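PDB 3JTF: magnesium and cobalt efflux protein from Bordetella parapertussis, which probably takes part in magnesium and cobalt transport, and whose CBS-domain pair, the fragment in this crystal, binds adenosine monophosphate. Local coordinates for residues I51-R62 against R72-F80. Numbering follows the deposited sequence. Where two conformers were deposited one is given.
Sequences IIGILLAKDLLR and RSLVRPAVF
Ile51 opens the contact by setting CG2 4.2 Å from CZ of Phe80, where two CBS motifs of a domain pair meet. The 72-80 segment leads into the second motif and pairs with the first motif's edge strand 51-56, much as strand 12-13 does with 111-116. Ile52 CD1 lies 4.0 Å from Arg72 NH1, the two side chains crossing at about a right angle; the guanidinium itself is held by a salt bridge to Glu45. Gly53 lets Val75 CG1 approach its CA to 3.4 Å, tighter than ordinary carbon contact, and its phi of 148° suits glycine. Arg76 O sits 3.2 Å from the same Gly53 CA. Ile54 then forms a single antiparallel bridge, a hydrogen-bonded pair with Arg76. Ile54 N donates to Arg76 O over 2.8 Å, in the carbonyl plane, and Arg76 N returns a bond to Ile54 O. The Ile54 side chain rests through CG1 on CB of Ala78, touches Leu101 and Ile103, and lies near the AMP-binding Arg40. It is about 8 Å from the bound AMP, so the bridge is near the nucleotide cleft without lining it. Leu55, its CG anti to the backbone N (chi1 179°), brings CD1 to 3.6 Å from Leu74 CB. At the end of the strand, a water accepts from Leu56 N and donates to both Asp59 OD2 and Leu74 O, tying the 72-80 segment to the 3-10 segment 57-62. Leu74 extends onto the latter: CD1 packs on Leu60 CD2, while CD2 meets the aliphatic part of Arg62 at CD. The Arg62 chain runs extended past this methyl, and its NE makes a weak salt-bridge bond of 3.3 Å to Asp59 OD1, which lies in plane at the guanidinium edge.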
loop_
_atom_site.group_PDB
_atom_site.type_symbol
_atom_site.label_atom_id
_atom_site.label_comp_id
_atom_site.label_asym_id
_atom_site.label_seq_id
_atom_site.Cartn_x
_atom_site.Cartn_y
_atom_site.Cartn_z
ATOM N N ILE B 51 15.921 6.185 -13.822
ATOM C CA ILE B 51 14.750 5.489 -13.380
ATOM C C ILE B 51 14.072 4.841 -14.581
ATOM O O ILE B 51 13.781 5.514 -15.581
ATOM C CB ILE B 51 13.731 6.450 -12.732
ATOM C CG1 ILE B 51 14.302 7.099 -11.494
ATOM C CG2 ILE B 51 12.393 5.700 -12.342
ATOM C CD1 ILE B 51 14.642 6.171 -10.435
ATOM N N ILE B 52 13.848 3.539 -14.510
ATOM C CA ILE B 52 13.267 2.811 -15.640
ATOM C C ILE B 52 11.838 2.362 -15.318
ATOM O O ILE B 52 11.216 1.688 -16.117
ATOM C CB ILE B 52 14.145 1.614 -16.069
ATOM C CG1 ILE B 52 14.385 0.655 -14.905
ATOM C CG2 ILE B 52 15.517 2.100 -16.675
ATOM C CD1 ILE B 52 14.758 -0.758 -15.356
ATOM N N GLY B 53 11.345 2.726 -14.137
ATOM C CA GLY B 53 10.002 2.457 -13.749
ATOM C C GLY B 53 9.788 2.217 -12.265
ATOM O O GLY B 53 10.634 2.567 -11.454
ATOM N N ILE B 54 8.635 1.645 -11.939
ATOM C CA ILE B 54 8.207 1.361 -10.584
ATOM C C ILE B 54 7.882 -0.116 -10.441
ATOM O O ILE B 54 7.208 -0.691 -11.284
ATOM C CB ILE B 54 6.928 2.119 -10.207
ATOM C CG1 ILE B 54 7.058 3.610 -10.552
ATOM C CG2 ILE B 54 6.583 1.871 -8.682
ATOM C CD1 ILE B 54 8.092 4.385 -9.728
ATOM N N LEU B 55 8.392 -0.737 -9.384
ATOM C CA LEU B 55 8.082 -2.134 -9.104
ATOM C C LEU B 55 7.155 -2.176 -7.900
ATOM O O LEU B 55 7.450 -1.579 -6.866
ATOM C CB LEU B 55 9.344 -2.944 -8.792
ATOM C CG LEU B 55 9.121 -4.442 -8.456
ATOM C CD1 LEU B 55 8.646 -5.200 -9.731
ATOM C CD2 LEU B 55 10.421 -5.022 -7.964
ATOM N N LEU B 56 6.022 -2.850 -8.065
ATOM C CA LEU B 56 5.156 -3.210 -6.945
ATOM C C LEU B 56 5.679 -4.533 -6.370
ATOM O O LEU B 56 5.732 -5.545 -7.057
ATOM C CB LEU B 56 3.706 -3.334 -7.445
ATOM C CG LEU B 56 2.600 -3.660 -6.434
ATOM C CD1 LEU B 56 2.287 -2.499 -5.420
ATOM C CD2 LEU B 56 1.306 -4.103 -7.195
ATOM N N ALA B 57 6.082 -4.515 -5.108
ATOM C CA ALA B 57 6.731 -5.663 -4.452
ATOM C C ALA B 57 5.957 -6.965 -4.609
ATOM O O ALA B 57 6.564 -8.004 -4.830
ATOM C CB ALA B 57 6.898 -5.406 -2.971
ATOM N N LYS B 58 4.636 -6.889 -4.506
ATOM C CA LYS B 58 3.810 -8.075 -4.533
ATOM C C LYS B 58 3.842 -8.787 -5.899
ATOM O O LYS B 58 3.628 -10.009 -5.973
ATOM C CB LYS B 58 2.376 -7.749 -4.098
ATOM C CG LYS B 58 1.554 -6.986 -5.078
ATOM C CD LYS B 58 0.163 -6.624 -4.466
ATOM C CE LYS B 58 -0.984 -7.442 -5.067
ATOM N NZ LYS B 58 -2.173 -7.497 -4.094
ATOM N N ASP B 59 4.166 -8.051 -6.955
ATOM C CA ASP B 59 4.357 -8.661 -8.263
ATOM C C ASP B 59 5.487 -9.679 -8.305
ATOM O O ASP B 59 5.470 -10.594 -9.158
ATOM C CB ASP B 59 4.531 -7.595 -9.347
ATOM C CG ASP B 59 3.197 -6.977 -9.781
ATOM O OD1 ASP B 59 2.197 -7.695 -9.663
ATOM O OD2 ASP B 59 3.151 -5.816 -10.277
ATOM N N LEU B 60 6.448 -9.582 -7.398
ATOM C CA LEU B 60 7.512 -10.583 -7.394
ATOM C C LEU B 60 6.985 -11.979 -6.999
ATOM O O LEU B 60 7.672 -12.976 -7.218
ATOM C CB LEU B 60 8.691 -10.168 -6.500
ATOM C CG LEU B 60 9.611 -9.057 -7.040
ATOM C CD1 LEU B 60 10.766 -8.837 -6.066
ATOM C CD2 LEU B 60 10.160 -9.437 -8.415
ATOM N N LEU B 61 5.779 -12.054 -6.436
ATOM C CA LEU B 61 5.155 -13.352 -6.155
ATOM C C LEU B 61 4.883 -14.156 -7.425
ATOM O O LEU B 61 4.687 -15.353 -7.357
ATOM C CB LEU B 61 3.849 -13.191 -5.386
ATOM C CG LEU B 61 4.068 -12.678 -3.969
ATOM C CD1 LEU B 61 2.675 -12.186 -3.402
ATOM C CD2 LEU B 61 4.732 -13.740 -3.097
ATOM N N ARG B 62 4.860 -13.490 -8.568
ATOM C CA ARG B 62 4.725 -14.187 -9.847
ATOM C C ARG B 62 5.879 -15.131 -10.179
ATOM O O ARG B 62 5.753 -15.960 -11.063
ATOM C CB ARG B 62 4.554 -13.175 -10.947
ATOM C CG ARG B 62 3.268 -12.402 -10.853
ATOM C CD ARG B 62 3.297 -11.272 -11.852
ATOM N NE ARG B 62 2.189 -10.331 -11.721
ATOM C CZ ARG B 62 0.996 -10.446 -12.301
ATOM N NH1 ARG B 62 0.707 -11.489 -13.053
ATOM N NH2 ARG B 62 0.082 -9.494 -12.119
ATOM N N ARG B 72 12.351 -7.506 -15.090
ATOM C CA ARG B 72 12.233 -6.323 -15.910
ATOM C C ARG B 72 10.806 -6.158 -16.482
ATOM O O ARG B 72 10.284 -5.054 -16.565
ATOM C CB ARG B 72 13.335 -6.349 -16.976
ATOM C CG ARG B 72 13.575 -5.078 -17.643
ATOM C CD ARG B 72 14.625 -5.255 -18.742
ATOM N NE ARG B 72 15.980 -5.388 -18.249
ATOM C CZ ARG B 72 16.813 -4.373 -18.024
ATOM N NH1 ARG B 72 16.423 -3.103 -18.184
ATOM N NH2 ARG B 72 18.042 -4.634 -17.624
ATOM N N SER B 73 10.122 -7.252 -16.773
ATOM C CA SER B 73 8.756 -7.134 -17.314
ATOM C C SER B 73 7.724 -6.743 -16.250
ATOM O O SER B 73 6.626 -6.286 -16.592
ATOM C CB SER B 73 8.330 -8.407 -18.048
ATOM O OG SER B 73 8.382 -9.512 -17.188
ATOM N N LEU B 74 8.083 -6.846 -14.976
ATOM C CA LEU B 74 7.184 -6.400 -13.899
ATOM C C LEU B 74 7.250 -4.898 -13.640
ATOM O O LEU B 74 6.422 -4.361 -12.926
ATOM C CB LEU B 74 7.521 -7.147 -12.605
ATOM C CG LEU B 74 7.424 -8.686 -12.616
ATOM C CD1 LEU B 74 7.817 -9.263 -11.247
ATOM C CD2 LEU B 74 6.039 -9.119 -12.939
ATOM N N VAL B 75 8.284 -4.227 -14.162
ATOM C CA VAL B 75 8.546 -2.823 -13.860
ATOM C C VAL B 75 7.597 -1.974 -14.723
ATOM O O VAL B 75 7.629 -2.065 -15.932
ATOM C CB VAL B 75 10.021 -2.469 -14.093
ATOM C CG1 VAL B 75 10.286 -0.981 -13.784
ATOM C CG2 VAL B 75 10.930 -3.367 -13.215
ATOM N N ARG B 76 6.726 -1.198 -14.102
ATOM C CA ARG B 76 5.747 -0.449 -14.868
ATOM C C ARG B 76 6.266 0.976 -15.081
ATOM O O ARG B 76 7.044 1.481 -14.272
ATOM C CB ARG B 76 4.411 -0.458 -14.151
ATOM C CG ARG B 76 3.854 -1.872 -13.931
ATOM C CD ARG B 76 2.903 -2.358 -15.052
ATOM N NE ARG B 76 3.530 -2.354 -16.362
ATOM C CZ ARG B 76 4.238 -3.355 -16.879
ATOM N NH1 ARG B 76 4.756 -3.209 -18.086
ATOM N NH2 ARG B 76 4.438 -4.488 -16.211
ATOM N N PRO B 77 5.826 1.626 -16.188
ATOM C CA PRO B 77 6.297 3.000 -16.401
ATOM C C PRO B 77 5.928 3.913 -15.211
ATOM O O PRO B 77 4.844 3.798 -14.631
ATOM C CB PRO B 77 5.613 3.435 -17.697
ATOM C CG PRO B 77 5.141 2.163 -18.364
ATOM C CD PRO B 77 4.899 1.181 -17.241
ATOM N N ALA B 78 6.861 4.774 -14.832
ATOM C CA ALA B 78 6.655 5.737 -13.777
ATOM C C ALA B 78 5.842 6.926 -14.325
ATOM O O ALA B 78 5.879 7.234 -15.505
ATOM C CB ALA B 78 7.965 6.222 -13.275
ATOM N N VAL B 79 5.100 7.562 -13.453
ATOM C CA VAL B 79 4.512 8.862 -13.761
ATOM C C VAL B 79 5.451 9.920 -13.198
ATOM O O VAL B 79 5.763 9.909 -11.991
ATOM C CB VAL B 79 3.116 8.969 -13.142
ATOM C CG1 VAL B 79 2.430 10.258 -13.564
ATOM C CG2 VAL B 79 2.252 7.740 -13.590
ATOM N N PHE B 80 5.956 10.789 -14.063
ATOM C CA PHE B 80 6.817 11.876 -13.659
ATOM C C PHE B 80 6.010 13.173 -13.576
ATOM O O PHE B 80 5.360 13.536 -14.528
ATOM C CB PHE B 80 7.987 12.078 -14.638
ATOM C CG PHE B 80 8.931 10.908 -14.697
ATOM C CD1 PHE B 80 9.999 10.831 -13.823
ATOM C CD2 PHE B 80 8.740 9.900 -15.621
ATOM C CE1 PHE B 80 10.880 9.716 -13.832
ATOM C CE2 PHE B 80 9.580 8.782 -15.650
ATOM C CZ PHE B 80 10.667 8.687 -14.743
HETATM O O HOH W 1 9.116 0.777 -17.288
HETATM O O HOH W 2 5.185 -3.952 -10.591
#